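Local coordinates for single-stranded DNA-binding protein WHY3, chloroplastic (Arabidopsis thaliana, PDB 4KOQ) that binds single-stranded DNA, guards plastid genome stability by preventing illegitimate recombination, and in the nucleus mediates transcriptional repression of the kinesin KP1, at residues Ile15-Ala20 with Val135-Thr140; Leu48-Pro53 with Lys65-Leu70; Arg84-Phe89 with Val106-Pro111. All coordinates share one frame; numbering follows the deposited sequence.

Contact 1: residues Ile15-Ala20 with Val135-Thr140; sequences IYKGKA and VYIPIT
Ala-20 and Ile-137 form the tight part of this contact, where the turn joining strands 9-16 and 20-33 of one antiparallel sheet of the Whirly fold meets strand 131-140 of the other. The methyl CB of Ala-20 lies 3.4 Å from the carbonyl oxygen O of Tyr-136 and also touches CG1 of Val-135. Ile-137 holds CG1 anti to its backbone N (chi1 -170°), and its extended end brings CD1 to 3.6 Å from both Ile-15 O and Ala-20 O. The turn itself is closed by a hydrogen bond from Lys-17 N to Ala-20 O. Nearby, the side chains of Ile-15 and Ile-139 cross at about a right angle, their CD1 methyls 3.8 Å apart.

The solvent side is looser: the side chains of Lys-19 and Tyr-136 lead away, and the bent chain of Lys-17 makes the main link. Lys-17 crosses Ile-137, CG meeting CG1 at 3.8 Å, then makes a salt bridge to Glu-143 at the start of helix 141-158. An alanine here would probably leave Glu-143 without this cationic mate and Pro-138 O without its ammonium donor, and thin the cover over Ile-137 CG1. Lys-17 opens segment 17-22, probably required for single-stranded DNA binding, as in related proteins. Its NZ also donates to Pro-138 O at 2.8 Å, standing above the carbonyl plane by 39°.

Contact 2: residues Leu48-Pro53 with Lys65-Leu70; sequences LLQFAP and KQVFSL. With PO4 (phosphate ion), chain B.
Gln-50 and Lys-65 run alongside each other in the same direction, across the antiparallel hairpin of strands 39-56 and 59-70 that ends one sheet of the Whirly fold. Lys-65 NZ donates to Gln-50 OE1 at 2.8 Å, tilted 28° from the amide carbonyl plane. The lysine chain is straight past CG, and its CD and CE also run close to that oxygen. Gln-50 lies alongside Val-67 too, its CG 4.0 Å from CG1 of the valine. On the same face CD1 of Leu-48 rests against CB of Val-67 and near OG of Ser-69.

The other face turns towards the second sheet. Leu-49 and Leu-70 cross obliquely, CD1 of the former 4.0 Å from CG of the latter. Phe-51 presents a ring edge to Gln-66 O, with that oxygen in the ring plane. Phe-68 holds CG anti to its backbone N (chi1 -167°), and the end of its ring leads away from strand 39-56 towards Leu-107 and Leu-122 of the second sheet.

Between the faces, Leu-49 with Phe-68 and Phe-51 with Gln-66 are hydrogen-bonded pairs, each joined by two backbone bonds of 2.9 Å between N and O. Strand 59-70 is outermost in its sheet within the chain, and a phosphate ion, probably picked up from the crystallisation medium, occupies its outer side. Ser-69 OG donates to O4, while His-91 ND1 and Lys-105 NZ are also hydrogen-bonded to the ion. Phosphate O3 accepts a hydrogen bond from Ser-69 N at 3.0 Å and sits 3.9 Å above the plane of the Phe-68 ring, displaced towards the rim.

Contact 3: residues Arg84-Phe89 with Val106-Pro111; sequences RESCEF and VLKVEP
Cys-87 O is gripped twice from the facing strand: Val-109 N donates to it at 2.8 Å, almost straight at 173°, and CA of Lys-108 makes a weaker CA-H...O approach at 3.4 Å. The return bond runs from Cys-87 N to Val-109 O. The next hydrogen-bonded pair, Phe-89 with Leu-107, has its own two backbone bonds, fixing the antiparallel hairpin of strands 87-91 and 103-111 at one border of the second Whirly sheet.

On the buried face, CD2 of Leu-107 meets the Phe-89 ring at its edge, 3.9 Å from CD2 of the phenylalanine. SG of Cys-87 rests on CB of Val-109, and the cysteine side chain also touches Asn-77 and Leu-78 of helix 72-79. The opposite face carries charged side chains, though their stems pack on aliphatic carbons. Glu-88 holds CG anti to its backbone N (chi1 -168°), 3.6 Å from CG1 of Val-106. Lys-108 NZ instead forms a salt bridge within its own strand, to OE2 of Glu-110 at 2.9 Å. Glu-85 OE1 forms one with Lys-141 of the second subunit, while CD of Pro-111 packs on Glu-85 O.

With Glu-88 OE1 still 5.0 Å from Lys-108 NZ, the attraction between the strands on this face is probably diffuse, so they are joined mainly by backbone bonds and side-chain packing.

How the contacts relate
Contacts 2 and 3 are each a hairpin within one sheet, held by paired backbone bonds, whereas contact 1 joins a turn of the first sheet to an outermost strand of the second by side-chain packing and a lone lysine bond. All three are partly buried, but contact 2 lies most centrally, its centre about 8 Å from that of the chain, against 13 Å for contact 3 and 15 Å for contact 1. Phe-51 links contact 2 to both others, touching Val-135 and Leu-107, while Phe-68 and Leu-70 pack on Phe-89. Contacts 1 and 3 do not touch. Polar chemistry lies at the margins: a helix-start carboxylate at contact 1, a phosphate at contact 2, and a subunit-bridging glutamate at contact 3.

Contact 1: residues Ile15-Ala20 with Val135-Thr140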
# COMPACT_ATOMS: atom_id res chain seq x y z
N ILE A 15 -15.94 -13.97 -7.38
CA ILE A 15 -15.97 -15.01 -6.38
C ILE A 15 -17.15 -15.88 -6.72
O ILE A 15 -18.28 -15.38 -6.79
CB ILE A 15 -16.11 -14.41 -5.01
CG1 ILE A 15 -14.90 -13.53 -4.73
CG2 ILE A 15 -16.21 -15.49 -3.92
CD1 ILE A 15 -15.10 -12.53 -3.64
N TYR A 16 -16.89 -17.16 -6.95
CA TYR A 16 -17.92 -18.09 -7.37
C TYR A 16 -18.19 -19.11 -6.29
O TYR A 16 -17.28 -19.80 -5.84
CB TYR A 16 -17.44 -18.82 -8.62
CG TYR A 16 -17.17 -17.93 -9.78
CD1 TYR A 16 -18.20 -17.39 -10.51
CD2 TYR A 16 -15.87 -17.61 -10.15
CE1 TYR A 16 -17.97 -16.57 -11.57
CE2 TYR A 16 -15.63 -16.78 -11.21
CZ TYR A 16 -16.68 -16.28 -11.92
OH TYR A 16 -16.46 -15.45 -12.98
N LYS A 17 -19.43 -19.19 -5.82
CA LYS A 17 -19.74 -20.12 -4.78
C LYS A 17 -20.89 -21.02 -5.21
O LYS A 17 -21.42 -20.92 -6.32
CB LYS A 17 -20.07 -19.38 -3.47
CG LYS A 17 -18.85 -18.68 -2.83
CD LYS A 17 -17.76 -19.68 -2.38
CE LYS A 17 -16.45 -18.98 -2.12
NZ LYS A 17 -16.44 -18.40 -0.76
N GLY A 18 -21.30 -21.89 -4.29
CA GLY A 18 -22.28 -22.91 -4.59
C GLY A 18 -23.63 -22.40 -5.05
O GLY A 18 -24.23 -22.97 -5.96
N LYS A 19 -24.10 -21.33 -4.42
CA LYS A 19 -25.45 -20.82 -4.63
C LYS A 19 -25.47 -19.44 -5.26
O LYS A 19 -26.52 -18.93 -5.59
CB LYS A 19 -26.17 -20.74 -3.28
CG LYS A 19 -26.39 -22.10 -2.63
CD LYS A 19 -26.83 -21.94 -1.18
CE LYS A 19 -26.97 -23.27 -0.47
NZ LYS A 19 -27.14 -23.08 1.00
N ALA A 20 -24.30 -18.80 -5.40
CA ALA A 20 -24.25 -17.41 -5.86
C ALA A 20 -22.84 -17.08 -6.32
O ALA A 20 -21.91 -17.78 -5.96
CB ALA A 20 -24.64 -16.50 -4.75
N VAL A 135 -29.76 -11.94 -2.37
CA VAL A 135 -28.70 -12.86 -2.78
C VAL A 135 -27.66 -12.85 -1.68
O VAL A 135 -27.27 -11.77 -1.26
CB VAL A 135 -28.02 -12.43 -4.10
CG1 VAL A 135 -26.89 -13.42 -4.47
CG2 VAL A 135 -29.01 -12.35 -5.23
N TYR A 136 -27.27 -14.02 -1.20
CA TYR A 136 -26.26 -14.15 -0.15
C TYR A 136 -25.07 -14.86 -0.71
O TYR A 136 -25.23 -15.80 -1.52
CB TYR A 136 -26.79 -15.05 0.96
CG TYR A 136 -27.88 -14.42 1.79
CD1 TYR A 136 -29.20 -14.47 1.39
CD2 TYR A 136 -27.58 -13.83 3.00
CE1 TYR A 136 -30.20 -13.89 2.18
CE2 TYR A 136 -28.55 -13.24 3.78
CZ TYR A 136 -29.86 -13.30 3.37
OH TYR A 136 -30.83 -12.71 4.16
N ILE A 137 -23.88 -14.47 -0.29
CA ILE A 137 -22.69 -15.20 -0.70
C ILE A 137 -21.70 -15.18 0.44
O ILE A 137 -21.45 -14.15 1.04
CB ILE A 137 -22.13 -14.67 -2.00
CG1 ILE A 137 -21.03 -15.63 -2.53
CG2 ILE A 137 -21.60 -13.26 -1.80
CD1 ILE A 137 -20.41 -15.23 -3.86
N PRO A 138 -21.20 -16.35 0.83
CA PRO A 138 -20.14 -16.41 1.83
C PRO A 138 -18.76 -16.17 1.22
O PRO A 138 -18.47 -16.62 0.11
CB PRO A 138 -20.23 -17.86 2.33
CG PRO A 138 -20.73 -18.60 1.16
CD PRO A 138 -21.62 -17.68 0.37
N ILE A 139 -17.95 -15.44 1.96
CA ILE A 139 -16.62 -14.99 1.52
C ILE A 139 -15.67 -15.50 2.60
O ILE A 139 -15.85 -15.15 3.77
CB ILE A 139 -16.61 -13.42 1.46
CG1 ILE A 139 -17.74 -12.88 0.53
CG2 ILE A 139 -15.30 -12.83 0.99
CD1 ILE A 139 -17.60 -13.36 -0.90
N THR A 140 -14.68 -16.29 2.24
CA THR A 140 -13.70 -16.77 3.23
C THR A 140 -12.83 -15.65 3.71
O THR A 140 -12.71 -14.61 3.06
CB THR A 140 -12.77 -17.88 2.68
OG1 THR A 140 -11.93 -17.37 1.63
CG2 THR A 140 -13.58 -19.11 2.16

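Contact 2: residues Leu48-Pro53 with Lys65-Leu70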
# COMPACT_ATOMS: atom_id res chain seq x y z
N LEU A 48 -18.57 -1.29 -8.50
CA LEU A 48 -19.84 -1.90 -8.86
C LEU A 48 -19.82 -3.38 -8.51
O LEU A 48 -19.02 -4.16 -9.04
CB LEU A 48 -20.07 -1.77 -10.37
CG LEU A 48 -21.43 -2.31 -10.86
CD1 LEU A 48 -22.56 -1.61 -10.14
CD2 LEU A 48 -21.57 -2.16 -12.36
N LEU A 49 -20.72 -3.75 -7.62
CA LEU A 49 -20.90 -5.13 -7.21
C LEU A 49 -22.09 -5.74 -7.93
O LEU A 49 -23.16 -5.15 -7.92
CB LEU A 49 -21.23 -5.19 -5.72
CG LEU A 49 -20.39 -4.43 -4.70
CD1 LEU A 49 -20.62 -5.01 -3.30
CD2 LEU A 49 -18.97 -4.45 -5.02
N GLN A 50 -21.89 -6.91 -8.53
CA GLN A 50 -22.97 -7.63 -9.22
C GLN A 50 -23.13 -8.99 -8.61
O GLN A 50 -22.18 -9.76 -8.57
CB GLN A 50 -22.63 -7.75 -10.71
CG GLN A 50 -22.29 -6.39 -11.34
CD GLN A 50 -22.22 -6.43 -12.87
OE1 GLN A 50 -23.12 -6.96 -13.54
NE2 GLN A 50 -21.17 -5.88 -13.42
N PHE A 51 -24.33 -9.30 -8.12
CA PHE A 51 -24.60 -10.57 -7.44
C PHE A 51 -25.53 -11.36 -8.34
O PHE A 51 -26.51 -10.79 -8.87
CB PHE A 51 -25.33 -10.37 -6.11
CG PHE A 51 -24.54 -9.65 -5.01
CD1 PHE A 51 -24.33 -8.28 -5.04
CD2 PHE A 51 -24.08 -10.37 -3.90
CE1 PHE A 51 -23.64 -7.65 -4.02
CE2 PHE A 51 -23.41 -9.74 -2.88
CZ PHE A 51 -23.19 -8.39 -2.95
N ALA A 52 -25.26 -12.65 -8.49
CA ALA A 52 -26.17 -13.52 -9.27
C ALA A 52 -26.38 -14.85 -8.59
O ALA A 52 -25.43 -15.47 -8.08
CB ALA A 52 -25.60 -13.74 -10.65
N PRO A 53 -27.64 -15.35 -8.59
CA PRO A 53 -27.96 -16.62 -7.95
C PRO A 53 -27.53 -17.78 -8.86
O PRO A 53 -27.48 -17.57 -10.08
CB PRO A 53 -29.50 -16.56 -7.82
CG PRO A 53 -29.95 -15.70 -8.96
CD PRO A 53 -28.82 -14.68 -9.16
N LYS A 65 -29.41 -10.76 -12.12
CA LYS A 65 -28.40 -10.15 -11.24
C LYS A 65 -28.97 -8.95 -10.51
O LYS A 65 -29.92 -8.29 -10.97
CB LYS A 65 -27.20 -9.72 -12.05
CG LYS A 65 -27.40 -8.49 -12.87
CD LYS A 65 -26.20 -8.25 -13.76
CE LYS A 65 -26.39 -6.98 -14.58
NZ LYS A 65 -25.19 -6.67 -15.42
N GLN A 66 -28.39 -8.64 -9.36
CA GLN A 66 -28.70 -7.43 -8.66
C GLN A 66 -27.39 -6.70 -8.45
O GLN A 66 -26.40 -7.33 -8.17
CB GLN A 66 -29.38 -7.72 -7.34
CG GLN A 66 -30.70 -8.49 -7.46
CD GLN A 66 -31.81 -7.70 -8.08
OE1 GLN A 66 -31.79 -6.47 -8.12
NE2 GLN A 66 -32.82 -8.42 -8.60
N VAL A 67 -27.42 -5.39 -8.58
CA VAL A 67 -26.20 -4.60 -8.46
C VAL A 67 -26.26 -3.55 -7.36
O VAL A 67 -27.33 -3.08 -6.95
CB VAL A 67 -25.89 -3.89 -9.79
CG1 VAL A 67 -25.96 -4.91 -10.92
CG2 VAL A 67 -26.82 -2.77 -10.02
N PHE A 68 -25.08 -3.19 -6.87
CA PHE A 68 -24.98 -2.24 -5.79
C PHE A 68 -23.70 -1.45 -6.04
O PHE A 68 -22.68 -2.03 -6.39
CB PHE A 68 -24.94 -2.97 -4.45
CG PHE A 68 -25.15 -2.06 -3.25
CD1 PHE A 68 -26.42 -1.81 -2.77
CD2 PHE A 68 -24.06 -1.49 -2.57
CE1 PHE A 68 -26.63 -1.00 -1.66
CE2 PHE A 68 -24.26 -0.66 -1.46
CZ PHE A 68 -25.56 -0.42 -1.02
N SER A 69 -23.77 -0.12 -5.94
CA SER A 69 -22.61 0.74 -6.14
C SER A 69 -21.96 1.15 -4.83
O SER A 69 -22.50 2.00 -4.11
CB SER A 69 -23.05 2.02 -6.85
OG SER A 69 -23.55 1.69 -8.14
N LEU A 70 -20.78 0.60 -4.53
CA LEU A 70 -20.11 0.88 -3.28
C LEU A 70 -19.30 2.15 -3.39
O LEU A 70 -18.39 2.20 -4.22
CB LEU A 70 -19.10 -0.23 -2.96
CG LEU A 70 -19.36 -1.42 -2.07
CD1 LEU A 70 -17.98 -2.04 -1.74
CD2 LEU A 70 -20.11 -1.08 -0.81
P PO4 B . -27.00 1.35 -6.45
O1 PO4 B . -27.05 0.01 -7.13
O2 PO4 B . -28.40 1.87 -6.19
O3 PO4 B . -26.30 1.30 -5.14
O4 PO4 B . -26.22 2.31 -7.34

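Contact 3: residues Arg84-Phe89 with Val106-Pro111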
# COMPACT_ATOMS: atom_id res chain seq x y z
N ARG A 84 -15.89 -8.85 14.72
CA ARG A 84 -17.26 -9.22 15.05
C ARG A 84 -18.26 -8.14 14.65
O ARG A 84 -19.43 -8.19 14.99
CB ARG A 84 -17.35 -9.56 16.53
CG ARG A 84 -16.15 -10.43 16.95
CD ARG A 84 -16.43 -11.30 18.16
NE ARG A 84 -16.93 -10.54 19.30
CZ ARG A 84 -18.12 -10.71 19.87
NH1 ARG A 84 -18.47 -9.97 20.91
NH2 ARG A 84 -18.98 -11.62 19.42
N GLU A 85 -17.77 -7.20 13.85
CA GLU A 85 -18.56 -6.07 13.43
C GLU A 85 -19.26 -6.34 12.10
O GLU A 85 -18.69 -7.00 11.22
CB GLU A 85 -17.64 -4.84 13.30
CG GLU A 85 -18.39 -3.54 13.09
CD GLU A 85 -17.47 -2.31 13.05
OE1 GLU A 85 -16.22 -2.46 13.04
OE2 GLU A 85 -18.01 -1.20 13.02
N SER A 86 -20.46 -5.81 11.96
CA SER A 86 -21.19 -5.85 10.70
C SER A 86 -21.38 -4.45 10.19
O SER A 86 -21.25 -3.49 10.96
CB SER A 86 -22.54 -6.56 10.88
OG SER A 86 -23.53 -5.70 11.45
N CYS A 87 -21.60 -4.31 8.90
CA CYS A 87 -22.02 -3.04 8.36
C CYS A 87 -23.19 -3.25 7.39
O CYS A 87 -23.37 -4.34 6.83
CB CYS A 87 -20.84 -2.31 7.68
SG CYS A 87 -20.14 -3.17 6.32
N GLU A 88 -23.99 -2.21 7.23
CA GLU A 88 -25.21 -2.28 6.42
C GLU A 88 -25.38 -0.95 5.74
O GLU A 88 -25.35 0.12 6.38
CB GLU A 88 -26.42 -2.57 7.33
CG GLU A 88 -27.67 -2.94 6.62
CD GLU A 88 -28.75 -3.52 7.58
OE1 GLU A 88 -28.69 -3.25 8.79
OE2 GLU A 88 -29.64 -4.25 7.11
N PHE A 89 -25.54 -1.00 4.43
CA PHE A 89 -25.69 0.20 3.61
C PHE A 89 -27.04 0.22 2.92
O PHE A 89 -27.45 -0.78 2.34
CB PHE A 89 -24.62 0.22 2.53
CG PHE A 89 -23.25 -0.05 3.03
CD1 PHE A 89 -22.73 0.64 4.12
CD2 PHE A 89 -22.44 -0.96 2.40
CE1 PHE A 89 -21.41 0.38 4.57
CE2 PHE A 89 -21.14 -1.21 2.83
CZ PHE A 89 -20.63 -0.53 3.92
N VAL A 106 -30.27 -2.83 0.00
CA VAL A 106 -29.55 -2.93 1.22
C VAL A 106 -28.45 -3.95 1.07
O VAL A 106 -28.72 -5.12 0.77
CB VAL A 106 -30.45 -3.40 2.37
CG1 VAL A 106 -29.67 -3.36 3.67
CG2 VAL A 106 -31.69 -2.52 2.46
N LEU A 107 -27.22 -3.51 1.32
CA LEU A 107 -26.08 -4.44 1.32
C LEU A 107 -25.67 -4.61 2.76
O LEU A 107 -25.45 -3.63 3.45
CB LEU A 107 -24.90 -3.88 0.55
CG LEU A 107 -23.66 -4.77 0.59
CD1 LEU A 107 -23.90 -6.07 -0.16
CD2 LEU A 107 -22.44 -4.09 0.05
N LYS A 108 -25.63 -5.84 3.24
CA LYS A 108 -25.15 -6.11 4.58
C LYS A 108 -23.95 -7.04 4.54
O LYS A 108 -23.91 -8.00 3.76
CB LYS A 108 -26.24 -6.75 5.46
CG LYS A 108 -25.86 -6.81 6.90
CD LYS A 108 -26.97 -7.22 7.83
CE LYS A 108 -26.56 -6.97 9.27
NZ LYS A 108 -27.32 -7.83 10.20
N VAL A 109 -22.95 -6.73 5.36
CA VAL A 109 -21.77 -7.55 5.51
C VAL A 109 -21.56 -7.95 6.96
O VAL A 109 -21.42 -7.09 7.85
CB VAL A 109 -20.48 -6.84 4.97
CG1 VAL A 109 -19.31 -7.75 5.16
CG2 VAL A 109 -20.63 -6.51 3.51
N GLU A 110 -21.53 -9.26 7.19
CA GLU A 110 -21.55 -9.83 8.52
C GLU A 110 -20.42 -10.81 8.71
O GLU A 110 -19.98 -11.45 7.77
CB GLU A 110 -22.84 -10.61 8.73
CG GLU A 110 -24.07 -9.80 8.92
CD GLU A 110 -25.32 -10.68 8.93
OE1 GLU A 110 -25.38 -11.62 8.11
OE2 GLU A 110 -26.23 -10.43 9.75
N PRO A 111 -19.95 -10.95 9.95
CA PRO A 111 -18.93 -11.94 10.26
C PRO A 111 -19.55 -13.32 10.20
O PRO A 111 -20.74 -13.43 10.51
CB PRO A 111 -18.51 -11.58 11.70
CG PRO A 111 -19.67 -10.86 12.26
CD PRO A 111 -20.36 -10.17 11.14